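Local coordinates for protein HhaI Restriction Endonuclease (Haemophilus parahaemolyticus, PDB 6UKF) that binds its cognate DNA sequence and, as a restriction endonuclease, probably hydrolyses phosphodiester bonds in both strands with the help of a metal ion, at residues Ser76-Met89 / Ile106-Tyr120. Sequence-based numbering, arbitrary orientation.
Sequences SEINPYTQKIMQFM and IPLPESVFVNWIKEY. With nucleotides of chain B.
N115 CB stands over the face of the Y81 ring in a CH-pi contact, 3.4 Å from the centroid, with the amide plane tilted 43° to the ring. E119 CG, in the conformer given, lies at the edge of the same ring. Y81 CB also meets W116 CB at 3.9 Å.

I85 CG1 touches L108 CD1 and V112 CG1, and I85 CD1 meets the edge of the F113 ring. F88 has CG anti to its backbone N (chi1 177°), which carries the ring to P107 CG, 3.6 Å from F88 CZ. M89 SD rests on I106 CD1.

A water joins the segments. It accepts from W116 NE1 at 3.0 Å, donates to E77 O and bonds T82 OG1 at 2.7 Å. T82 and N79 form a capping box at the start of helix 80-91. In the loop before it, S76 CB lies at the edge of the Y120 ring. Y120, far from the apolar part, donates from OH to a DNA backbone phosphate, OP1 of DG8 of chain B, at 2.6 Å.

The axes of 80-89 and 110-120 approach to 8.8 Å and run roughly antiparallel, 139° between their N-to-C directions. Both helices pack on the five-stranded antiparallel sheet: W116 stacks on F232 of strand 228-236, I85 meets F57 of strand 51-62, and F113 touches V150 and C152 of strand 148-156.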
ATOM      1  N   SER A  76      -5.335  11.880  -3.051  1.00 15.84           N
ATOM      2  CA  SER A  76      -4.287  12.889  -3.106  1.00 17.40           C
ATOM      3  C   SER A  76      -4.525  13.748  -4.337  1.00 14.56           C
ATOM      4  O   SER A  76      -5.117  13.294  -5.319  1.00 16.15           O
ATOM      5  CB  SER A  76      -2.882  12.274  -3.165  1.00 21.16           C
ATOM      6  OG  SER A  76      -2.655  11.626  -4.404  1.00 21.40           O
ATOM      7  N   GLU A  77      -4.060  14.989  -4.281  1.00 14.53           N
ATOM      8  CA  GLU A  77      -4.344  15.933  -5.347  1.00 15.16           C
ATOM      9  C   GLU A  77      -3.302  15.835  -6.452  1.00 13.41           C
ATOM     10  O   GLU A  77      -2.180  15.364  -6.255  1.00 15.60           O
ATOM     11  CB  GLU A  77      -4.401  17.364  -4.811  1.00 17.22           C
ATOM     12  CG  GLU A  77      -3.072  17.903  -4.294  1.00 20.69           C
ATOM     13  CD  GLU A  77      -3.168  19.310  -3.708  1.00 24.79           C
ATOM     14  OE1 GLU A  77      -2.170  19.943  -3.631  1.00 26.19           O
ATOM     15  OE2 GLU A  77      -4.347  19.793  -3.314  1.00 26.15           O
ATOM     16  N   ILE A  78      -3.701  16.292  -7.638  1.00 14.25           N
ATOM     17  CA  ILE A  78      -2.785  16.350  -8.765  1.00 14.30           C
ATOM     18  C   ILE A  78      -1.645  17.302  -8.437  1.00 13.79           C
ATOM     19  O   ILE A  78      -1.870  18.462  -8.065  1.00 15.30           O
ATOM     20  CB  ILE A  78      -3.549  16.802 -10.017  1.00 14.45           C
ATOM     21  CG1 ILE A  78      -4.636  15.785 -10.377  1.00 14.59           C
ATOM     22  CG2 ILE A  78      -2.600  16.994 -11.174  1.00 15.84           C
ATOM     23  CD1 ILE A  78      -5.615  16.283 -11.417  1.00 16.17           C
ATOM     24  N   ASN A  79      -0.419  16.816  -8.559  1.00 16.21           N
ATOM     25  CA  ASN A  79       0.779  17.637  -8.513  1.00 17.82           C
ATOM     26  C   ASN A  79       1.451  17.624  -9.883  1.00 16.68           C
ATOM     27  O   ASN A  79       1.029  16.898 -10.789  1.00 15.36           O
ATOM     28  CB  ASN A  79       1.733  17.149  -7.411  1.00 16.89           C
ATOM     29  CG  ASN A  79       2.293  15.764  -7.668  1.00 16.75           C
ATOM     30  OD1 ASN A  79       2.932  15.522  -8.688  1.00 14.26           O
ATOM     31  ND2 ASN A  79       2.091  14.858  -6.717  1.00 17.12           N
ATOM     32  N   PRO A  80       2.482  18.450 -10.086  1.00 17.31           N
ATOM     33  CA  PRO A  80       3.065  18.551 -11.434  1.00 16.10           C
ATOM     34  C   PRO A  80       3.577  17.231 -11.975  1.00 13.34           C
ATOM     35  O   PRO A  80       3.589  17.031 -13.196  1.00 13.04           O
ATOM     36  CB  PRO A  80       4.193  19.576 -11.253  1.00 18.62           C
ATOM     37  CG  PRO A  80       3.760  20.395 -10.089  1.00 20.53           C
ATOM     38  CD  PRO A  80       3.060  19.445  -9.166  1.00 19.51           C
ATOM     39  N   TYR A  81       3.998  16.320 -11.101  1.00 11.37           N
ATOM     40  CA  TYR A  81       4.515  15.032 -11.548  1.00  9.60           C
ATOM     41  C   TYR A  81       3.378  14.089 -11.906  1.00 10.17           C
ATOM     42  O   TYR A  81       3.479  13.338 -12.883  1.00 10.04           O
ATOM     43  CB  TYR A  81       5.461  14.488 -10.480  1.00  9.95           C
ATOM     44  CG  TYR A  81       6.375  15.600 -10.020  1.00 11.48           C
ATOM     45  CD1 TYR A  81       7.397  16.063 -10.837  1.00 12.78           C
ATOM     46  CD2 TYR A  81       6.166  16.241  -8.807  1.00 14.11           C
ATOM     47  CE1 TYR A  81       8.212  17.109 -10.440  1.00 15.28           C
ATOM     48  CE2 TYR A  81       6.976  17.287  -8.401  1.00 16.48           C
ATOM     49  CZ  TYR A  81       7.995  17.719  -9.222  1.00 17.01           C
ATOM     50  OH  TYR A  81       8.805  18.758  -8.822  1.00 22.30           O
ATOM     51  N   THR A  82       2.276  14.143 -11.159  1.00  9.82           N
ATOM     52  CA  THR A  82       1.046  13.511 -11.620  1.00 10.03           C
ATOM     53  C   THR A  82       0.718  13.967 -13.034  1.00 10.51           C
ATOM     54  O   THR A  82       0.396  13.156 -13.908  1.00 10.59           O
ATOM     55  CB  THR A  82      -0.115  13.892 -10.698  1.00 11.08           C
ATOM     56  OG1 THR A  82       0.287  13.821  -9.324  1.00 12.17           O
ATOM     57  CG2 THR A  82      -1.310  12.973 -10.945  1.00 11.23           C
ATOM     58  N   GLN A  83       0.798  15.280 -13.271  1.00 11.30           N
ATOM     59  CA  GLN A  83       0.418  15.828 -14.568  0.65 12.79           C
ATOM     60  C   GLN A  83       1.341  15.334 -15.673  1.00 12.25           C
ATOM     61  O   GLN A  83       0.885  15.029 -16.781  1.00 12.36           O
ATOM     62  CB  GLN A  83       0.394  17.358 -14.497  0.65 16.99           C
ATOM     63  CG  GLN A  83      -0.915  17.895 -13.943  0.65 20.17           C
ATOM     64  CD  GLN A  83      -0.804  19.286 -13.355  0.65 23.29           C
ATOM     65  OE1 GLN A  83       0.273  19.879 -13.315  0.65 26.13           O
ATOM     66  NE2 GLN A  83      -1.927  19.813 -12.887  0.65 24.19           N
ATOM     67  N   LYS A  84       2.645  15.243 -15.395  1.00 11.72           N
ATOM     68  CA  LYS A  84       3.569  14.722 -16.398  1.00 11.22           C
ATOM     69  C   LYS A  84       3.225  13.282 -16.761  1.00 10.40           C
ATOM     70  O   LYS A  84       3.261  12.903 -17.938  1.00 10.69           O
ATOM     71  CB  LYS A  84       5.008  14.803 -15.892  1.00 11.77           C
ATOM     72  CG  LYS A  84       5.540  16.214 -15.689  1.00 16.74           C
ATOM     73  CD  LYS A  84       6.946  16.183 -15.114  1.00 19.70           C
ATOM     74  CE  LYS A  84       7.355  17.532 -14.546  1.00 23.12           C
ATOM     75  NZ  LYS A  84       7.191  18.641 -15.525  1.00 26.50           N
ATOM     76  N   ILE A  85       2.888  12.467 -15.761  1.00  9.11           N
ATOM     77  CA  ILE A  85       2.529  11.076 -16.017  1.00  9.21           C
ATOM     78  C   ILE A  85       1.251  11.004 -16.841  1.00  9.49           C
ATOM     79  O   ILE A  85       1.170  10.274 -17.836  1.00  9.73           O
ATOM     80  CB  ILE A  85       2.396  10.308 -14.688  1.00  8.98           C
ATOM     81  CG1 ILE A  85       3.753  10.234 -13.983  1.00  9.22           C
ATOM     82  CG2 ILE A  85       1.825   8.917 -14.933  1.00 10.25           C
ATOM     83  CD1 ILE A  85       3.665   9.778 -12.543  1.00  9.50           C
ATOM     84  N   MET A  86       0.225  11.752 -16.425  1.00  9.62           N
ATOM     85  CA  MET A  86      -1.034  11.752 -17.161  1.00 10.81           C
ATOM     86  C   MET A  86      -0.836  12.243 -18.586  1.00 11.00           C
ATOM     87  O   MET A  86      -1.417  11.691 -19.528  1.00 11.60           O
ATOM     88  CB  MET A  86      -2.047  12.643 -16.447  1.00 11.00           C
ATOM     89  CG  MET A  86      -2.530  12.083 -15.132  1.00 11.59           C
ATOM     90  SD  MET A  86      -3.612  13.217 -14.249  1.00 14.35           S
ATOM     91  CE  MET A  86      -4.934  13.455 -15.434  1.00 18.25           C
ATOM     92  N   GLN A  87      -0.031  13.289 -18.762  1.00 10.99           N
ATOM     93  CA  GLN A  87       0.219  13.813 -20.098  1.00 12.54           C
ATOM     94  C   GLN A  87       0.891  12.764 -20.972  1.00 11.79           C
ATOM     95  O   GLN A  87       0.495  12.551 -22.122  1.00 12.16           O
ATOM     96  CB  GLN A  87       1.081  15.069 -19.996  1.00 14.64           C
ATOM     97  CG  GLN A  87       1.570  15.603 -21.323  1.00 19.74           C
ATOM     98  CD  GLN A  87       2.342  16.889 -21.166  1.00 27.35           C
ATOM     99  OE1 GLN A  87       1.964  17.764 -20.387  1.00 31.00           O
ATOM    100  NE2 GLN A  87       3.437  17.009 -21.901  1.00 32.71           N
ATOM    101  N   PHE A  88       1.910  12.089 -20.438  1.00 11.28           N
ATOM    102  CA  PHE A  88       2.583  11.063 -21.223  1.00 11.18           C
ATOM    103  C   PHE A  88       1.613   9.957 -21.621  1.00 10.81           C
ATOM    104  O   PHE A  88       1.576   9.531 -22.781  1.00 11.27           O
ATOM    105  CB  PHE A  88       3.762  10.474 -20.453  1.00 11.87           C
ATOM    106  CG  PHE A  88       4.446   9.370 -21.194  1.00 11.48           C
ATOM    107  CD1 PHE A  88       4.034   8.056 -21.044  1.00 14.56           C
ATOM    108  CD2 PHE A  88       5.474   9.648 -22.078  1.00 13.43           C
ATOM    109  CE1 PHE A  88       4.646   7.042 -21.747  1.00 16.60           C
ATOM    110  CE2 PHE A  88       6.092   8.636 -22.782  1.00 15.17           C
ATOM    111  CZ  PHE A  88       5.679   7.330 -22.614  1.00 16.90           C
ATOM    112  N   MET A  89       0.821   9.471 -20.665  1.00 10.22           N
ATOM    113  CA  MET A  89      -0.113   8.393 -20.968  1.00  9.84           C
ATOM    114  C   MET A  89      -1.171   8.846 -21.965  1.00 10.75           C
ATOM    115  O   MET A  89      -1.558   8.082 -22.857  1.00 11.71           O
ATOM    116  CB  MET A  89      -0.765   7.896 -19.680  1.00  9.58           C
ATOM    117  CG  MET A  89       0.196   7.166 -18.761  1.00  9.77           C
ATOM    118  SD  MET A  89      -0.553   6.706 -17.194  1.00 10.24           S
ATOM    119  CE  MET A  89      -1.900   5.659 -17.742  1.00 10.92           C
ATOM    120  N   ILE A 106       5.715   2.782 -17.434  1.00 10.35           N
ATOM    121  CA  ILE A 106       5.709   4.154 -17.912  1.00  9.90           C
ATOM    122  C   ILE A 106       7.164   4.615 -18.011  1.00  9.49           C
ATOM    123  O   ILE A 106       7.839   4.759 -16.981  1.00 10.22           O
ATOM    124  CB  ILE A 106       4.885   5.065 -16.991  1.00 10.85           C
ATOM    125  CG1 ILE A 106       3.417   4.625 -17.023  1.00 14.97           C
ATOM    126  CG2 ILE A 106       5.012   6.515 -17.426  1.00 11.89           C
ATOM    127  CD1 ILE A 106       2.622   4.999 -15.784  1.00 17.51           C
ATOM    128  N   PRO A 107       7.696   4.839 -19.235  1.00  9.37           N
ATOM    129  CA  PRO A 107       9.121   5.129 -19.424  1.00 10.44           C
ATOM    130  C   PRO A 107       9.478   6.610 -19.301  1.00 10.26           C
ATOM    131  O   PRO A 107      10.192   7.170 -20.140  1.00 13.92           O
ATOM    132  CB  PRO A 107       9.379   4.618 -20.843  1.00 11.66           C
ATOM    133  CG  PRO A 107       8.098   4.936 -21.547  1.00 11.79           C
ATOM    134  CD  PRO A 107       7.008   4.663 -20.529  1.00 10.65           C
ATOM    135  N   LEU A 108       8.994   7.253 -18.254  1.00  9.55           N
ATOM    136  CA  LEU A 108       9.416   8.618 -17.985  1.00  9.51           C
ATOM    137  C   LEU A 108      10.677   8.614 -17.137  1.00  9.11           C
ATOM    138  O   LEU A 108      11.035   7.593 -16.543  1.00  8.90           O
ATOM    139  CB  LEU A 108       8.310   9.375 -17.259  1.00  8.96           C
ATOM    140  CG  LEU A 108       7.149   9.829 -18.142  1.00  9.91           C
ATOM    141  CD1 LEU A 108       6.014  10.358 -17.282  1.00 11.84           C
ATOM    142  CD2 LEU A 108       7.607  10.880 -19.142  1.00 12.68           C
ATOM    143  N   PRO A 109      11.383   9.741 -17.068  1.00  9.05           N
ATOM    144  CA  PRO A 109      12.583   9.796 -16.225  1.00  9.34           C
ATOM    145  C   PRO A 109      12.265   9.406 -14.790  1.00  9.13           C
ATOM    146  O   PRO A 109      11.239   9.798 -14.231  1.00  8.67           O
ATOM    147  CB  PRO A 109      13.022  11.260 -16.329  1.00 10.41           C
ATOM    148  CG  PRO A 109      12.508  11.702 -17.659  1.00 10.98           C
ATOM    149  CD  PRO A 109      11.183  10.998 -17.814  1.00 10.03           C
ATOM    150  N   GLU A 110      13.168   8.627 -14.195  1.00  8.82           N
ATOM    151  CA  GLU A 110      12.968   8.162 -12.829  1.00  8.45           C
ATOM    152  C   GLU A 110      12.723   9.324 -11.879  1.00  8.15           C
ATOM    153  O   GLU A 110      11.973   9.187 -10.906  1.00  8.91           O
ATOM    154  CB  GLU A 110      14.192   7.359 -12.397  1.00  8.86           C
ATOM    155  CG  GLU A 110      14.041   6.644 -11.076  1.00  9.94           C
ATOM    156  CD  GLU A 110      15.283   5.863 -10.704  1.00 10.88           C
ATOM    157  OE1 GLU A 110      16.316   6.028 -11.385  1.00 13.58           O
ATOM    158  OE2 GLU A 110      15.224   5.078  -9.736  1.00 11.82           O
ATOM    159  N   SER A 111      13.332  10.481 -12.154  1.00  8.72           N
ATOM    160  CA  SER A 111      13.172  11.640 -11.284  1.00  9.03           C
ATOM    161  C   SER A 111      11.723  12.108 -11.210  1.00  8.74           C
ATOM    162  O   SER A 111      11.306  12.654 -10.183  1.00  9.18           O
ATOM    163  CB  SER A 111      14.063  12.779 -11.774  1.00 12.56           C
ATOM    164  OG  SER A 111      13.770  13.102 -13.121  1.00 14.86           O
ATOM    165  N   VAL A 112      10.944  11.930 -12.280  1.00  8.60           N
ATOM    166  CA  VAL A 112       9.524  12.272 -12.215  1.00  8.81           C
ATOM    167  C   VAL A 112       8.843  11.467 -11.119  1.00  8.04           C
ATOM    168  O   VAL A 112       8.046  11.995 -10.332  1.00  8.59           O
ATOM    169  CB  VAL A 112       8.847  12.036 -13.578  1.00  9.43           C
ATOM    170  CG1 VAL A 112       7.337  12.235 -13.463  1.00 10.36           C
ATOM    171  CG2 VAL A 112       9.433  12.950 -14.635  1.00 11.25           C
ATOM    172  N   PHE A 113       9.141  10.169 -11.064  1.00  7.87           N
ATOM    173  CA  PHE A 113       8.508   9.292 -10.090  1.00  7.72           C
ATOM    174  C   PHE A 113       9.022   9.575  -8.689  1.00  7.70           C
ATOM    175  O   PHE A 113       8.245   9.594  -7.730  1.00  8.11           O
ATOM    176  CB  PHE A 113       8.775   7.841 -10.477  1.00  8.09           C
ATOM    177  CG  PHE A 113       8.431   7.523 -11.906  1.00  8.57           C
ATOM    178  CD1 PHE A 113       7.304   8.060 -12.509  1.00  9.07           C
ATOM    179  CD2 PHE A 113       9.246   6.693 -12.651  1.00  9.69           C
ATOM    180  CE1 PHE A 113       6.994   7.762 -13.822  1.00 10.80           C
ATOM    181  CE2 PHE A 113       8.940   6.394 -13.963  1.00 11.49           C
ATOM    182  CZ  PHE A 113       7.815   6.929 -14.548  1.00 11.31           C
ATOM    183  N   VAL A 114      10.330   9.796  -8.552  1.00  7.69           N
ATOM    184  CA  VAL A 114      10.879  10.179  -7.256  1.00  8.06           C
ATOM    185  C   VAL A 114      10.225  11.463  -6.769  1.00  7.94           C
ATOM    186  O   VAL A 114       9.885  11.597  -5.588  1.00  8.02           O
ATOM    187  CB  VAL A 114      12.410  10.319  -7.340  1.00  8.90           C
ATOM    188  CG1 VAL A 114      12.953  10.961  -6.066  1.00 10.68           C
ATOM    189  CG2 VAL A 114      13.047   8.964  -7.581  1.00  9.79           C
ATOM    190  N   ASN A 115      10.045  12.432  -7.668  1.00  7.84           N
ATOM    191  CA  ASN A 115       9.444  13.697  -7.264  1.00  8.36           C
ATOM    192  C   ASN A 115       7.978  13.523  -6.891  1.00  7.99           C
ATOM    193  O   ASN A 115       7.496  14.173  -5.957  1.00  8.39           O
ATOM    194  CB  ASN A 115       9.632  14.750  -8.354  1.00  8.70           C
ATOM    195  CG  ASN A 115      11.043  15.296  -8.387  1.00 10.40           C
ATOM    196  OD1 ASN A 115      11.722  15.339  -7.362  1.00 13.81           O
ATOM    197  ND2 ASN A 115      11.489  15.721  -9.562  1.00 11.86           N
ATOM    198  N   TRP A 116       7.249  12.651  -7.590  1.00  7.90           N
ATOM    199  CA  TRP A 116       5.889  12.351  -7.155  1.00  8.15           C
ATOM    200  C   TRP A 116       5.900  11.788  -5.740  1.00  7.75           C
ATOM    201  O   TRP A 116       5.121  12.214  -4.878  1.00  8.02           O
ATOM    202  CB  TRP A 116       5.204  11.363  -8.107  1.00  8.38           C
ATOM    203  CG  TRP A 116       3.768  11.154  -7.731  1.00  8.57           C
ATOM    204  CD1 TRP A 116       2.686  11.821  -8.227  1.00  9.55           C
ATOM    205  CD2 TRP A 116       3.260  10.244  -6.744  1.00  9.09           C
ATOM    206  NE1 TRP A 116       1.537  11.378  -7.617  1.00 10.18           N
ATOM    207  CE2 TRP A 116       1.862  10.410  -6.704  1.00 10.20           C
ATOM    208  CE3 TRP A 116       3.851   9.301  -5.895  1.00  9.80           C
ATOM    209  CZ2 TRP A 116       1.047   9.666  -5.852  1.00 11.32           C
ATOM    210  CZ3 TRP A 116       3.039   8.564  -5.051  1.00 10.93           C
ATOM    211  CH2 TRP A 116       1.654   8.751  -5.036  1.00 11.37           C
ATOM    212  N   ILE A 117       6.788  10.825  -5.487  1.00  7.98           N
ATOM    213  CA  ILE A 117       6.885  10.204  -4.168  1.00  7.87           C
ATOM    214  C   ILE A 117       7.193  11.252  -3.106  1.00  7.61           C
ATOM    215  O   ILE A 117       6.577  11.279  -2.034  1.00  8.20           O
ATOM    216  CB  ILE A 117       7.937   9.076  -4.205  1.00  7.87           C
ATOM    217  CG1 ILE A 117       7.381   7.873  -4.978  1.00  8.93           C
ATOM    218  CG2 ILE A 117       8.378   8.671  -2.802  1.00  9.33           C
ATOM    219  CD1 ILE A 117       8.405   6.796  -5.275  1.00 10.48           C
ATOM    220  N   LYS A 118       8.145  12.140  -3.390  1.00  8.30           N
ATOM    221  CA  LYS A 118       8.490  13.174  -2.419  1.00  8.56           C
ATOM    222  C   LYS A 118       7.294  14.071  -2.128  1.00  9.06           C
ATOM    223  O   LYS A 118       6.985  14.355  -0.967  1.00  9.53           O
ATOM    224  CB  LYS A 118       9.676  13.994  -2.926  1.00  8.74           C
ATOM    225  CG  LYS A 118      10.984  13.233  -2.894  1.00  8.70           C
ATOM    226  CD  LYS A 118      12.126  14.040  -3.472  1.00  9.27           C
ATOM    227  CE  LYS A 118      13.444  13.296  -3.336  1.00  9.21           C
ATOM    228  NZ  LYS A 118      14.568  14.041  -3.966  1.00 10.03           N
ATOM    229  N   GLU A 119       6.620  14.542  -3.180  0.56  8.99           N
ATOM    230  CA  GLU A 119       5.442  15.383  -2.992  0.56  9.35           C
ATOM    231  C   GLU A 119       4.390  14.658  -2.167  0.56  8.81           C
ATOM    232  O   GLU A 119       3.856  15.202  -1.192  0.56 10.06           O
ATOM    233  CB  GLU A 119       4.853  15.754  -4.353  0.56 11.05           C
ATOM    234  CG  GLU A 119       5.696  16.708  -5.182  0.56 13.91           C
ATOM    235  CD  GLU A 119       5.431  18.166  -4.857  0.56 18.23           C
ATOM    236  OE1 GLU A 119       4.334  18.478  -4.346  0.56 18.44           O
ATOM    237  OE2 GLU A 119       6.320  19.003  -5.117  0.56 22.88           O
ATOM    238  N   TYR A 120       4.079  13.422  -2.553  1.00  8.61           N
ATOM    239  CA  TYR A 120       3.006  12.686  -1.902  1.00  8.93           C
ATOM    240  C   TYR A 120       3.315  12.447  -0.432  1.00  8.68           C
ATOM    241  O   TYR A 120       2.484  12.719   0.441  1.00 10.19           O
ATOM    242  CB  TYR A 120       2.779  11.361  -2.624  1.00 10.11           C
ATOM    243  CG  TYR A 120       1.770  10.487  -1.931  1.00 11.07           C
ATOM    244  CD1 TYR A 120       0.432  10.848  -1.889  1.00 13.59           C
ATOM    245  CD2 TYR A 120       2.152   9.308  -1.306  1.00 11.76           C
ATOM    246  CE1 TYR A 120      -0.497  10.062  -1.251  1.00 16.73           C
ATOM    247  CE2 TYR A 120       1.226   8.511  -0.665  1.00 13.78           C
ATOM    248  CZ  TYR A 120      -0.097   8.895  -0.642  1.00 15.60           C
ATOM    249  OH  TYR A 120      -1.032   8.113  -0.007  1.00 18.86           O
TER
ATOM    250  P    DG B   8      -1.007   4.665  -0.066  1.00  9.94           P
ATOM    251  OP1  DG B   8      -0.259   5.693   0.689  1.00 11.75           O
ATOM    252  OP2  DG B   8      -0.557   4.270  -1.420  1.00 11.18           O
ATOM    253  O5'  DG B   8      -1.076   3.370   0.860  1.00  9.53           O
ATOM    254  C5'  DG B   8      -1.423   3.522   2.228  1.00  9.64           C
ATOM    255  C4'  DG B   8      -1.530   2.181   2.907  1.00  9.71           C
ATOM    256  O4'  DG B   8      -2.667   1.458   2.394  1.00  9.73           O
ATOM    257  C3'  DG B   8      -0.349   1.258   2.679  1.00  9.33           C
ATOM    258  O3'  DG B   8       0.651   1.521   3.606  1.00  9.97           O
ATOM    259  C2'  DG B   8      -0.950  -0.127   2.845  1.00 10.35           C
ATOM    260  C1'  DG B   8      -2.358   0.067   2.320  1.00  9.73           C
ATOM    261  N9   DG B   8      -2.578  -0.349   0.934  1.00  8.69           N
ATOM    262  C8   DG B   8      -2.493   0.434  -0.193  1.00  9.04           C
ATOM    263  N7   DG B   8      -2.810  -0.200  -1.288  1.00  8.80           N
ATOM    264  C5   DG B   8      -3.143  -1.478  -0.856  1.00  8.39           C
ATOM    265  C6   DG B   8      -3.575  -2.612  -1.587  1.00  8.67           C
ATOM    266  O6   DG B   8      -3.766  -2.714  -2.804  1.00  9.95           O
ATOM    267  N1   DG B   8      -3.807  -3.702  -0.755  1.00  8.86           N
ATOM    268  C2   DG B   8      -3.635  -3.700   0.606  1.00  8.98           C
ATOM    269  N2   DG B   8      -3.908  -4.847   1.242  1.00 10.26           N
ATOM    270  N3   DG B   8      -3.233  -2.649   1.299  1.00  9.24           N
ATOM    271  C4   DG B   8      -3.011  -1.577   0.509  1.00  9.06           C
TER
HETATM  272  O   HOH W   1      -1.235  12.515  -7.533  1.00 15.31           O